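PDB 2XGR: SPD1 nuclease from Streptococcus pyogenes, which probably hydrolyses DNA outside the bacterial cell, as a prophage-encoded, metal-dependent endonuclease of the His-Me finger superfamily. Local coordinates for residues F75-Q81 with F177-V183; M117-V123 with R135-T141; P36-H40 with L211-N216. All blocks are in the same frame, centred on the assembly; numbering follows the deposited sequence.

Contact 1: residues F75-Q81 with F177-V183; sequences FSHIQLQ and FWLDYKV
S76 with V183, I78 with Y181 and L80 with L179 each exchange a reciprocal pair of backbone hydrogen bonds, joining strands 76-80 and 178-183, which run antiparallel with their axes 4.7 Å apart at closest approach. H77 lies opposite K182 and Q79 opposite D180 as non-hydrogen-bonded pairs, where CA-H groups of both strands approach carbonyl oxygens instead.

The polar bond between side chains lies on the face bearing H77, Q79, D180 and K182. Q79 NE2 reaches D180 OD2 (2.8 Å) through the lone pair of OD2 that points away from OD1; OD2 lies in the plane of the Q79 amide. L54 doubles both ends, its N bonding to D180 OD2 and its O accepting from Q79 NE2.

The H77-K182 contact is on the same face, with F75 and W178 at the two ends of the ladder. K182 CB sits over the centre of the H77 ring, 3.6 Å from its centroid. The lysine is fully extended, which carries K182 NZ over the F75 ring as a long cation-pi contact, 5.0 Å from the centroid. At the far end Q81 CG rests 3.4 Å from the centroid of the W178 six-membered ring, and the Q81 amide stacks on the indole with planes 11° apart.

The other face is largely apolar: I78 CG2 touches Y181 CB at 3.8 Å, and L80 CD2 packs alongside L179 CB (4.1 Å). Its hydroxyls are bonded, S76 OG to N136 OD1 and Y181 OH to E164 OE1. This pair forms part of the large antiparallel sheet of the nuclease fold, with helix 160-173 packed on the face of L80 and L179.

Contact 2: residues M117-V123 with R135-T141; sequences MNRGHLV and RNLVAMT
N136 OD1 is gripped twice: V123 N donates to it at 3.0 Å, and S76 OG of the neighbouring strand is hydrogen-bonded to it as well. The same amide gives back a bond, N136 ND2 to V123 O at 3.0 Å, almost straight (173°) and in the plane of both the amide and the carbonyl. N136 CG stands anti to its own N (chi1 -166°), which swings the amide across to V123 and binds both polar atoms of that residue's backbone. The bond from L122 N to N136 O (2.8 Å) is less regular, with the donor 44° above the carbonyl plane.

H121, one residue before L122, sets its ring almost perpendicular to the N136 amide; its NE2 is bonded to L130 O. Further along, G120 and V138 exchange two backbone bonds and M140 N reaches N118 O. M140 crosses G120, which offers no side chain, and its CE comes within 3.3 Å of H121 O. On the side of V138, L122 CD2 meets V138 CG1 at 3.8 Å, and M117 CE packs on the backbone of M140.

On the solvent side L137 CD1 sits over the centre of the R119 guanidinium, 3.6 Å from R119 CZ. One water joins R119 NH1 to L137 O, and another bridges N118 N to M140 O.

The two strands, with T141 N-capping helix 142-146 (OG1 bonded to L144 N and to S235 O), are consistent with the beta-beta-alpha metal finger. N118-H121 (N-R-G-H) resembles the DRGH motif of non-specific endonucleases, where the histidine is the probable general base. The N136 bonds hold the backbone just after H121, and the bond from its NE2 to L130 O would restrain the ring.

Contact 3: residues P36-H40 with L211-N216; sequences PNVSH and LTIRLN
The L211 side chain runs alongside the H40 imidazole, with L211 CD1 over one face of the ring, 4.1 Å from H40 CE1. This is the compact end of the contact. H40 CG is turned between the backbone N and the carbonyl carbon (chi1 65°), which lays the imidazole beside L211. The close, non-hydrogen-bonded pairing of H40 with I213 brings H40 CB to 3.3 Å from T212 O, while H40 CA approaches the same oxygen at 3.0 Å. H40 ND1 is buried here and finds no partner anywhere in the model. V38 CG1 meets L215 CD2 at 4.0 Å, an apolar touch on the inner side.

Two backbone bonds hold the middle. R214 N gives a nearly straight bond to S39 O (2.8 Å, 173°), and S39 N returns a longer one to R214 O (3.1 Å). They make S39 and R214 a hydrogen-bonded antiparallel pair.

Toward solvent the fit is looser. S39 OG lies against R214 CB (3.8 Å), and the arginine chain bends away at chi2. At the exposed end N37 and N216, both with left-handed backbone angles, come together obliquely, N37 CB 3.6 Å from N216 CG and the two amide planes 53° apart.

The inner face is closed by helix 160-173, with W170 meeting H40 and I213, and R166 meeting V38 and L215; H174 adds an edge-to-face contact with H40. On the other face T212 and R214 touch I222 of strand 221-222, while the bonding between the two strands continues from T212 to A41.

In the fold
From the N terminus, contact 3 pairs the first strand, 39-46, with strand 209-214 and so closes the longest loop, 170 residues between its segments. Contact 1 falls within that span, joining strand 76-80 to strand 178-186, and contact 2 lies within contact 1 as a short hairpin-like closure of 11 residues, helix 125-128 included. The three thus nest without crossing. Contacts 1 and 3 belong to the same antiparallel sheet and touch through F177 with L211 and L179 with I213. Contact 2 is a separate two-stranded ladder set against contact 1 through S76 and V183; contacts 2 and 3 lie on opposite sides of the chain's centre, their own centres about 26 Å apart.

Contact 1: residues F75-Q81 with F177-V183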
loop_
_atom_site.group_PDB
_atom_site.type_symbol
_atom_site.label_atom_id
_atom_site.label_comp_id
_atom_site.label_asym_id
_atom_site.label_seq_id
_atom_site.Cartn_x
_atom_site.Cartn_y
_atom_site.Cartn_z
ATOM N N PHE A 75 6.944 -8.634 -1.311
ATOM C CA PHE A 75 5.871 -7.892 -0.573
ATOM C C PHE A 75 6.512 -6.892 0.359
ATOM O O PHE A 75 7.655 -7.080 0.750
ATOM C CB PHE A 75 4.954 -8.832 0.282
ATOM C CG PHE A 75 5.679 -9.535 1.423
ATOM C CD1 PHE A 75 5.744 -8.959 2.737
ATOM C CD2 PHE A 75 6.204 -10.824 1.227
ATOM C CE1 PHE A 75 6.452 -9.651 3.793
ATOM C CE2 PHE A 75 6.809 -11.513 2.281
ATOM C CZ PHE A 75 6.940 -10.935 3.550
ATOM N N SER A 76 5.714 -5.959 0.884
ATOM C CA SER A 76 6.218 -5.121 1.973
ATOM C C SER A 76 5.023 -4.968 2.968
ATOM O O SER A 76 3.866 -4.778 2.549
ATOM C CB SER A 76 6.560 -3.760 1.372
ATOM O OG SER A 76 6.997 -2.910 2.440
ATOM N N HIS A 77 5.269 -5.178 4.267
ATOM C CA HIS A 77 4.196 -5.339 5.255
ATOM C C HIS A 77 4.553 -4.516 6.486
ATOM O O HIS A 77 5.652 -4.685 7.067
ATOM C CB HIS A 77 4.058 -6.800 5.632
ATOM C CG HIS A 77 2.704 -7.195 6.191
ATOM N ND1 HIS A 77 1.818 -6.345 6.819
ATOM C CD2 HIS A 77 2.169 -8.446 6.298
ATOM C CE1 HIS A 77 0.730 -7.046 7.198
ATOM N NE2 HIS A 77 0.958 -8.325 6.923
ATOM N N ILE A 78 3.706 -3.539 6.832
ATOM C CA ILE A 78 4.022 -2.682 7.984
ATOM C C ILE A 78 2.914 -2.760 9.027
ATOM O O ILE A 78 1.728 -3.010 8.707
ATOM C CB ILE A 78 4.265 -1.229 7.468
ATOM C CG1 ILE A 78 4.961 -0.334 8.530
ATOM C CG2 ILE A 78 2.945 -0.562 6.932
ATOM C CD1 ILE A 78 5.488 1.021 7.881
ATOM N N GLN A 79 3.282 -2.508 10.275
ATOM C CA GLN A 79 2.242 -2.327 11.287
ATOM C C GLN A 79 2.717 -1.130 12.128
ATOM O O GLN A 79 3.850 -1.143 12.645
ATOM C CB GLN A 79 2.050 -3.642 12.070
ATOM C CG GLN A 79 0.798 -3.551 12.964
ATOM C CD GLN A 79 0.540 -4.815 13.705
ATOM O OE1 GLN A 79 0.730 -4.849 14.935
ATOM N NE2 GLN A 79 0.138 -5.885 12.980
ATOM N N LEU A 80 1.944 -0.036 12.103
ATOM C CA LEU A 80 2.481 1.226 12.691
ATOM C C LEU A 80 1.372 2.061 13.295
ATOM O O LEU A 80 0.166 1.865 12.953
ATOM C CB LEU A 80 3.289 2.043 11.613
ATOM C CG LEU A 80 2.430 2.904 10.649
ATOM C CD1 LEU A 80 3.258 4.015 9.967
ATOM C CD2 LEU A 80 1.704 1.954 9.535
ATOM N N GLN A 81 1.778 3.023 14.136
ATOM C CA GLN A 81 0.929 4.177 14.479
ATOM C C GLN A 81 1.384 5.442 13.803
ATOM O O GLN A 81 2.497 5.552 13.293
ATOM C CB GLN A 81 0.930 4.393 16.028
ATOM C CG GLN A 81 0.536 3.116 16.817
ATOM C CD GLN A 81 0.637 3.412 18.319
ATOM O OE1 GLN A 81 1.702 3.774 18.782
ATOM N NE2 GLN A 81 -0.439 3.238 19.050
ATOM N N PHE A 177 -4.361 3.932 17.763
ATOM C CA PHE A 177 -4.657 2.701 17.027
ATOM C C PHE A 177 -3.533 2.415 16.021
ATOM O O PHE A 177 -2.659 3.263 15.746
ATOM C CB PHE A 177 -5.998 2.808 16.264
ATOM C CG PHE A 177 -7.223 2.892 17.187
ATOM C CD1 PHE A 177 -7.104 2.551 18.524
ATOM C CD2 PHE A 177 -8.480 3.242 16.661
ATOM C CE1 PHE A 177 -8.253 2.603 19.379
ATOM C CE2 PHE A 177 -9.632 3.247 17.521
ATOM C CZ PHE A 177 -9.477 2.923 18.848
ATOM N N TRP A 178 -3.541 1.178 15.506
ATOM C CA TRP A 178 -2.468 0.735 14.590
ATOM C C TRP A 178 -3.073 0.458 13.239
ATOM O O TRP A 178 -4.234 0.075 13.149
ATOM C CB TRP A 178 -1.904 -0.593 15.066
ATOM C CG TRP A 178 -1.238 -0.463 16.419
ATOM C CD1 TRP A 178 -1.850 -0.427 17.660
ATOM C CD2 TRP A 178 0.174 -0.338 16.652
ATOM N NE1 TRP A 178 -0.872 -0.241 18.667
ATOM C CE2 TRP A 178 0.363 -0.181 18.062
ATOM C CE3 TRP A 178 1.301 -0.278 15.796
ATOM C CZ2 TRP A 178 1.643 -0.032 18.623
ATOM C CZ3 TRP A 178 2.566 -0.172 16.371
ATOM C CH2 TRP A 178 2.721 -0.010 17.763
ATOM N N LEU A 179 -2.277 0.670 12.207
ATOM C CA LEU A 179 -2.618 0.227 10.844
ATOM C C LEU A 179 -1.735 -0.954 10.511
ATOM O O LEU A 179 -0.484 -0.877 10.657
ATOM C CB LEU A 179 -2.313 1.386 9.903
ATOM C CG LEU A 179 -2.357 0.988 8.393
ATOM C CD1 LEU A 179 -3.799 0.483 7.966
ATOM C CD2 LEU A 179 -1.887 2.185 7.503
ATOM N N ASP A 180 -2.344 -2.047 10.037
ATOM C CA ASP A 180 -1.556 -3.141 9.490
ATOM C C ASP A 180 -1.794 -3.032 7.993
ATOM O O ASP A 180 -2.941 -3.100 7.505
ATOM C CB ASP A 180 -2.068 -4.500 10.056
ATOM C CG ASP A 180 -1.308 -5.694 9.485
ATOM O OD1 ASP A 180 -1.462 -5.987 8.298
ATOM O OD2 ASP A 180 -0.485 -6.279 10.250
ATOM N N TYR A 181 -0.707 -2.937 7.216
ATOM C CA TYR A 181 -0.865 -2.630 5.822
ATOM C C TYR A 181 0.184 -3.415 5.018
ATOM O O TYR A 181 1.390 -3.305 5.266
ATOM C CB TYR A 181 -0.647 -1.083 5.656
ATOM C CG TYR A 181 -0.596 -0.532 4.231
ATOM C CD1 TYR A 181 -1.516 -0.940 3.225
ATOM C CD2 TYR A 181 0.384 0.380 3.861
ATOM C CE1 TYR A 181 -1.445 -0.395 1.914
ATOM C CE2 TYR A 181 0.476 0.915 2.538
ATOM C CZ TYR A 181 -0.464 0.520 1.590
ATOM O OH TYR A 181 -0.398 1.088 0.345
ATOM N N LYS A 182 -0.291 -4.219 4.057
ATOM C CA LYS A 182 0.608 -5.076 3.277
ATOM C C LYS A 182 0.390 -4.727 1.815
ATOM O O LYS A 182 -0.770 -4.613 1.372
ATOM C CB LYS A 182 0.239 -6.555 3.532
ATOM C CG LYS A 182 1.287 -7.467 2.847
ATOM C CD LYS A 182 0.871 -8.974 2.982
ATOM C CE LYS A 182 1.950 -9.866 2.375
ATOM N NZ LYS A 182 1.438 -11.286 2.549
ATOM N N VAL A 183 1.487 -4.525 1.080
ATOM C CA VAL A 183 1.413 -4.245 -0.354
ATOM C C VAL A 183 2.156 -5.370 -1.081
ATOM O O VAL A 183 3.335 -5.650 -0.831
ATOM C CB VAL A 183 2.022 -2.838 -0.681
ATOM C CG1 VAL A 183 1.937 -2.583 -2.222
ATOM C CG2 VAL A 183 1.237 -1.753 0.148
#

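Contact 2: residues M117-V123 with R135-T141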
loop_
_atom_site.group_PDB
_atom_site.type_symbol
_atom_site.label_atom_id
_atom_site.label_comp_id
_atom_site.label_asym_id
_atom_site.label_seq_id
_atom_site.Cartn_x
_atom_site.Cartn_y
_atom_site.Cartn_z
ATOM N N MET A 117 10.761 2.179 -17.478
ATOM C CA MET A 117 9.827 2.528 -16.394
ATOM C C MET A 117 10.578 2.880 -15.114
ATOM O O MET A 117 11.676 2.372 -14.861
ATOM C CB MET A 117 8.904 1.353 -16.147
ATOM C CG MET A 117 7.820 1.158 -17.223
ATOM S SD MET A 117 6.897 -0.324 -16.684
ATOM C CE MET A 117 5.822 0.403 -15.385
ATOM N N ASN A 118 9.984 3.769 -14.302
ATOM C CA ASN A 118 10.603 4.190 -13.061
ATOM C C ASN A 118 10.058 3.207 -12.029
ATOM O O ASN A 118 9.065 2.547 -12.323
ATOM C CB ASN A 118 10.087 5.599 -12.693
ATOM C CG ASN A 118 10.630 6.685 -13.621
ATOM O OD1 ASN A 118 9.870 7.348 -14.349
ATOM N ND2 ASN A 118 11.943 6.782 -13.683
ATOM N N ARG A 119 10.643 3.205 -10.842
ATOM C CA ARG A 119 10.217 2.322 -9.742
ATOM C C ARG A 119 9.478 3.107 -8.626
ATOM O O ARG A 119 9.859 4.218 -8.259
ATOM C CB ARG A 119 11.435 1.629 -9.166
ATOM C CG ARG A 119 12.010 0.500 -10.097
ATOM C CD ARG A 119 13.028 -0.339 -9.342
ATOM N NE ARG A 119 14.145 0.457 -8.859
ATOM C CZ ARG A 119 15.017 0.062 -7.923
ATOM N NH1 ARG A 119 14.920 -1.135 -7.327
ATOM N NH2 ARG A 119 16.021 0.876 -7.582
ATOM N N GLY A 120 8.379 2.533 -8.171
ATOM C CA GLY A 120 7.587 3.145 -7.114
ATOM C C GLY A 120 7.582 2.256 -5.883
ATOM O O GLY A 120 7.898 1.016 -5.915
ATOM N N HIS A 121 7.260 2.867 -4.740
ATOM C CA HIS A 121 7.293 2.130 -3.515
ATOM C C HIS A 121 6.116 1.127 -3.440
ATOM O O HIS A 121 5.053 1.373 -4.015
ATOM C CB HIS A 121 7.036 3.103 -2.334
ATOM C CG HIS A 121 8.276 3.848 -1.901
ATOM N ND1 HIS A 121 8.994 4.636 -2.770
ATOM C CD2 HIS A 121 8.891 3.954 -0.704
ATOM C CE1 HIS A 121 10.034 5.154 -2.136
ATOM N NE2 HIS A 121 9.973 4.789 -0.877
ATOM N N LEU A 122 6.329 0.029 -2.700
ATOM C CA LEU A 122 5.203 -0.842 -2.320
ATOM C C LEU A 122 4.468 -0.166 -1.122
ATOM O O LEU A 122 3.411 0.399 -1.314
ATOM C CB LEU A 122 5.684 -2.256 -1.965
ATOM C CG LEU A 122 6.298 -3.009 -3.215
ATOM C CD1 LEU A 122 6.838 -4.430 -2.709
ATOM C CD2 LEU A 122 5.188 -3.285 -4.267
ATOM N N VAL A 123 5.089 -0.155 0.054
ATOM C CA VAL A 123 4.553 0.647 1.164
ATOM C C VAL A 123 5.079 2.101 1.007
ATOM O O VAL A 123 6.283 2.299 0.893
ATOM C CB VAL A 123 4.948 0.048 2.514
ATOM C CG1 VAL A 123 4.637 1.067 3.669
ATOM C CG2 VAL A 123 4.127 -1.225 2.805
ATOM N N ARG A 135 13.613 -4.288 -2.051
ATOM C CA ARG A 135 12.477 -5.153 -1.576
ATOM C C ARG A 135 11.185 -4.379 -1.329
ATOM O O ARG A 135 10.123 -4.982 -1.141
ATOM C CB ARG A 135 12.815 -5.817 -0.277
ATOM C CG ARG A 135 13.919 -6.863 -0.535
ATOM C CD ARG A 135 14.454 -7.270 0.836
ATOM N NE ARG A 135 15.688 -7.998 0.641
ATOM C CZ ARG A 135 16.896 -7.481 0.389
ATOM N NH1 ARG A 135 17.119 -6.155 0.113
ATOM N NH2 ARG A 135 17.910 -8.344 0.430
ATOM N N ASN A 136 11.280 -3.046 -1.378
ATOM C CA ASN A 136 10.081 -2.179 -1.320
ATOM C C ASN A 136 9.863 -1.372 -2.607
ATOM O O ASN A 136 9.124 -0.374 -2.641
ATOM C CB ASN A 136 10.226 -1.233 -0.112
ATOM C CG ASN A 136 8.915 -0.549 0.234
ATOM O OD1 ASN A 136 7.900 -1.244 0.374
ATOM N ND2 ASN A 136 8.885 0.848 0.255
ATOM N N LEU A 137 10.429 -1.827 -3.749
ATOM C CA LEU A 137 10.282 -1.093 -4.996
ATOM C C LEU A 137 9.871 -2.048 -6.126
ATOM O O LEU A 137 10.427 -3.148 -6.196
ATOM C CB LEU A 137 11.623 -0.435 -5.412
ATOM C CG LEU A 137 12.091 0.732 -4.517
ATOM C CD1 LEU A 137 13.543 1.128 -4.814
ATOM C CD2 LEU A 137 11.137 1.932 -4.697
ATOM N N VAL A 138 8.991 -1.600 -7.006
ATOM C CA VAL A 138 8.664 -2.270 -8.286
ATOM C C VAL A 138 8.526 -1.228 -9.395
ATOM O O VAL A 138 8.145 -0.060 -9.162
ATOM C CB VAL A 138 7.368 -3.108 -8.182
ATOM C CG1 VAL A 138 7.518 -4.207 -7.113
ATOM C CG2 VAL A 138 6.164 -2.204 -7.851
ATOM N N ALA A 139 8.748 -1.662 -10.644
ATOM C CA ALA A 139 8.467 -0.842 -11.781
ATOM C C ALA A 139 6.992 -0.478 -11.756
ATOM O O ALA A 139 6.144 -1.367 -11.691
ATOM C CB ALA A 139 8.758 -1.657 -13.045
ATOM N N MET A 140 6.655 0.808 -11.864
ATOM C CA MET A 140 5.307 1.234 -11.655
ATOM C C MET A 140 5.003 2.406 -12.600
ATOM O O MET A 140 5.872 3.296 -12.766
ATOM C CB MET A 140 5.195 1.729 -10.173
ATOM C CG MET A 140 3.813 1.921 -9.773
ATOM S SD MET A 140 3.763 2.384 -8.003
ATOM C CE MET A 140 4.111 0.832 -7.164
ATOM N N THR A 141 3.803 2.425 -13.169
ATOM C CA THR A 141 3.328 3.622 -13.874
ATOM C C THR A 141 3.118 4.797 -12.931
ATOM O O THR A 141 2.830 4.625 -11.750
ATOM C CB THR A 141 2.051 3.412 -14.681
ATOM O OG1 THR A 141 0.936 3.162 -13.822
ATOM C CG2 THR A 141 2.236 2.209 -15.722
HETATM O O HOH W 1 7.273 4.727 -14.535
HETATM O O HOH W 2 13.512 -3.705 -6.708
#

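Contact 3: residues P36-H40 with L211-N216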
loop_
_atom_site.group_PDB
_atom_site.type_symbol
_atom_site.label_atom_id
_atom_site.label_comp_id
_atom_site.label_asym_id
_atom_site.label_seq_id
_atom_site.Cartn_x
_atom_site.Cartn_y
_atom_site.Cartn_z
ATOM N N PRO A 36 -13.677 13.003 3.009
ATOM C CA PRO A 36 -15.056 12.563 3.231
ATOM C C PRO A 36 -15.140 11.026 3.338
ATOM O O PRO A 36 -14.527 10.291 2.537
ATOM C CB PRO A 36 -15.795 13.077 1.969
ATOM C CG PRO A 36 -14.749 13.122 0.911
ATOM C CD PRO A 36 -13.495 13.572 1.654
ATOM N N ASN A 37 -15.909 10.561 4.320
ATOM C CA ASN A 37 -16.344 9.169 4.312
ATOM C C ASN A 37 -15.202 8.204 4.490
ATOM O O ASN A 37 -15.236 7.062 3.989
ATOM C CB ASN A 37 -17.146 8.868 3.039
ATOM C CG ASN A 37 -18.431 9.687 2.983
ATOM O OD1 ASN A 37 -18.740 10.294 1.957
ATOM N ND2 ASN A 37 -19.119 9.777 4.109
ATOM N N VAL A 38 -14.226 8.617 5.263
ATOM C CA VAL A 38 -13.224 7.673 5.756
ATOM C C VAL A 38 -13.571 7.303 7.199
ATOM O O VAL A 38 -13.740 8.180 8.046
ATOM C CB VAL A 38 -11.796 8.232 5.612
ATOM C CG1 VAL A 38 -10.795 7.366 6.403
ATOM C CG2 VAL A 38 -11.440 8.371 4.122
ATOM N N SER A 39 -13.736 6.021 7.480
ATOM C CA SER A 39 -14.254 5.640 8.805
ATOM C C SER A 39 -13.725 4.257 9.122
ATOM O O SER A 39 -13.031 3.640 8.281
ATOM C CB SER A 39 -15.825 5.628 8.741
ATOM O OG SER A 39 -16.276 4.556 7.861
ATOM N N HIS A 40 -14.109 3.718 10.281
ATOM C CA HIS A 40 -13.831 2.299 10.570
ATOM C C HIS A 40 -14.987 1.778 11.397
ATOM O O HIS A 40 -15.693 2.583 11.990
ATOM C CB HIS A 40 -12.511 2.129 11.363
ATOM C CG HIS A 40 -12.507 2.715 12.737
ATOM N ND1 HIS A 40 -12.891 2.010 13.865
ATOM C CD2 HIS A 40 -12.030 3.896 13.188
ATOM C CE1 HIS A 40 -12.717 2.768 14.943
ATOM N NE2 HIS A 40 -12.229 3.930 14.548
ATOM N N LEU A 211 -10.214 -3.516 13.257
ATOM C CA LEU A 211 -11.100 -2.472 12.865
ATOM C C LEU A 211 -11.166 -2.418 11.328
ATOM O O LEU A 211 -10.139 -2.210 10.699
ATOM C CB LEU A 211 -10.569 -1.123 13.368
ATOM C CG LEU A 211 -10.136 -1.120 14.855
ATOM C CD1 LEU A 211 -9.486 0.224 15.294
ATOM C CD2 LEU A 211 -11.329 -1.444 15.802
ATOM N N THR A 212 -12.336 -2.602 10.746
ATOM C CA THR A 212 -12.423 -2.561 9.278
ATOM C C THR A 212 -12.410 -1.126 8.858
ATOM O O THR A 212 -13.232 -0.359 9.287
ATOM C CB THR A 212 -13.677 -3.268 8.706
ATOM O OG1 THR A 212 -13.644 -4.577 9.145
ATOM C CG2 THR A 212 -13.558 -3.357 7.202
ATOM N N ILE A 213 -11.441 -0.763 7.986
ATOM C CA ILE A 213 -11.282 0.638 7.605
ATOM C C ILE A 213 -11.919 0.860 6.223
ATOM O O ILE A 213 -11.673 0.086 5.301
ATOM C CB ILE A 213 -9.770 0.972 7.501
ATOM C CG1 ILE A 213 -9.136 0.993 8.899
ATOM C CG2 ILE A 213 -9.625 2.430 6.852
ATOM C CD1 ILE A 213 -7.559 0.962 8.982
ATOM N N ARG A 214 -12.741 1.911 6.085
ATOM C CA ARG A 214 -13.389 2.206 4.800
ATOM C C ARG A 214 -12.847 3.497 4.240
ATOM O O ARG A 214 -12.804 4.499 4.924
ATOM C CB ARG A 214 -14.935 2.364 5.003
ATOM C CG ARG A 214 -15.528 1.185 5.829
ATOM C CD ARG A 214 -16.382 0.146 5.096
ATOM N NE ARG A 214 -17.026 -0.687 6.131
ATOM C CZ ARG A 214 -16.905 -2.010 6.248
ATOM N NH1 ARG A 214 -16.252 -2.705 5.322
ATOM N NH2 ARG A 214 -17.466 -2.643 7.286
ATOM N N LEU A 215 -12.261 3.378 3.063
ATOM C CA LEU A 215 -11.693 4.530 2.379
ATOM C C LEU A 215 -12.571 5.091 1.265
ATOM O O LEU A 215 -12.152 6.059 0.598
ATOM C CB LEU A 215 -10.315 4.166 1.825
ATOM C CG LEU A 215 -9.366 3.562 2.882
ATOM C CD1 LEU A 215 -7.960 3.341 2.222
ATOM C CD2 LEU A 215 -9.264 4.490 4.069
ATOM N N ASN A 216 -13.812 4.605 1.179
ATOM C CA ASN A 216 -14.819 5.111 0.226
ATOM C C ASN A 216 -14.539 4.880 -1.259
ATOM O O ASN A 216 -14.917 5.663 -2.116
ATOM C CB ASN A 216 -15.195 6.588 0.518
ATOM C CG ASN A 216 -16.606 6.876 0.095
ATOM O OD1 ASN A 216 -17.502 6.100 0.469
ATOM N ND2 ASN A 216 -16.842 8.012 -0.638
#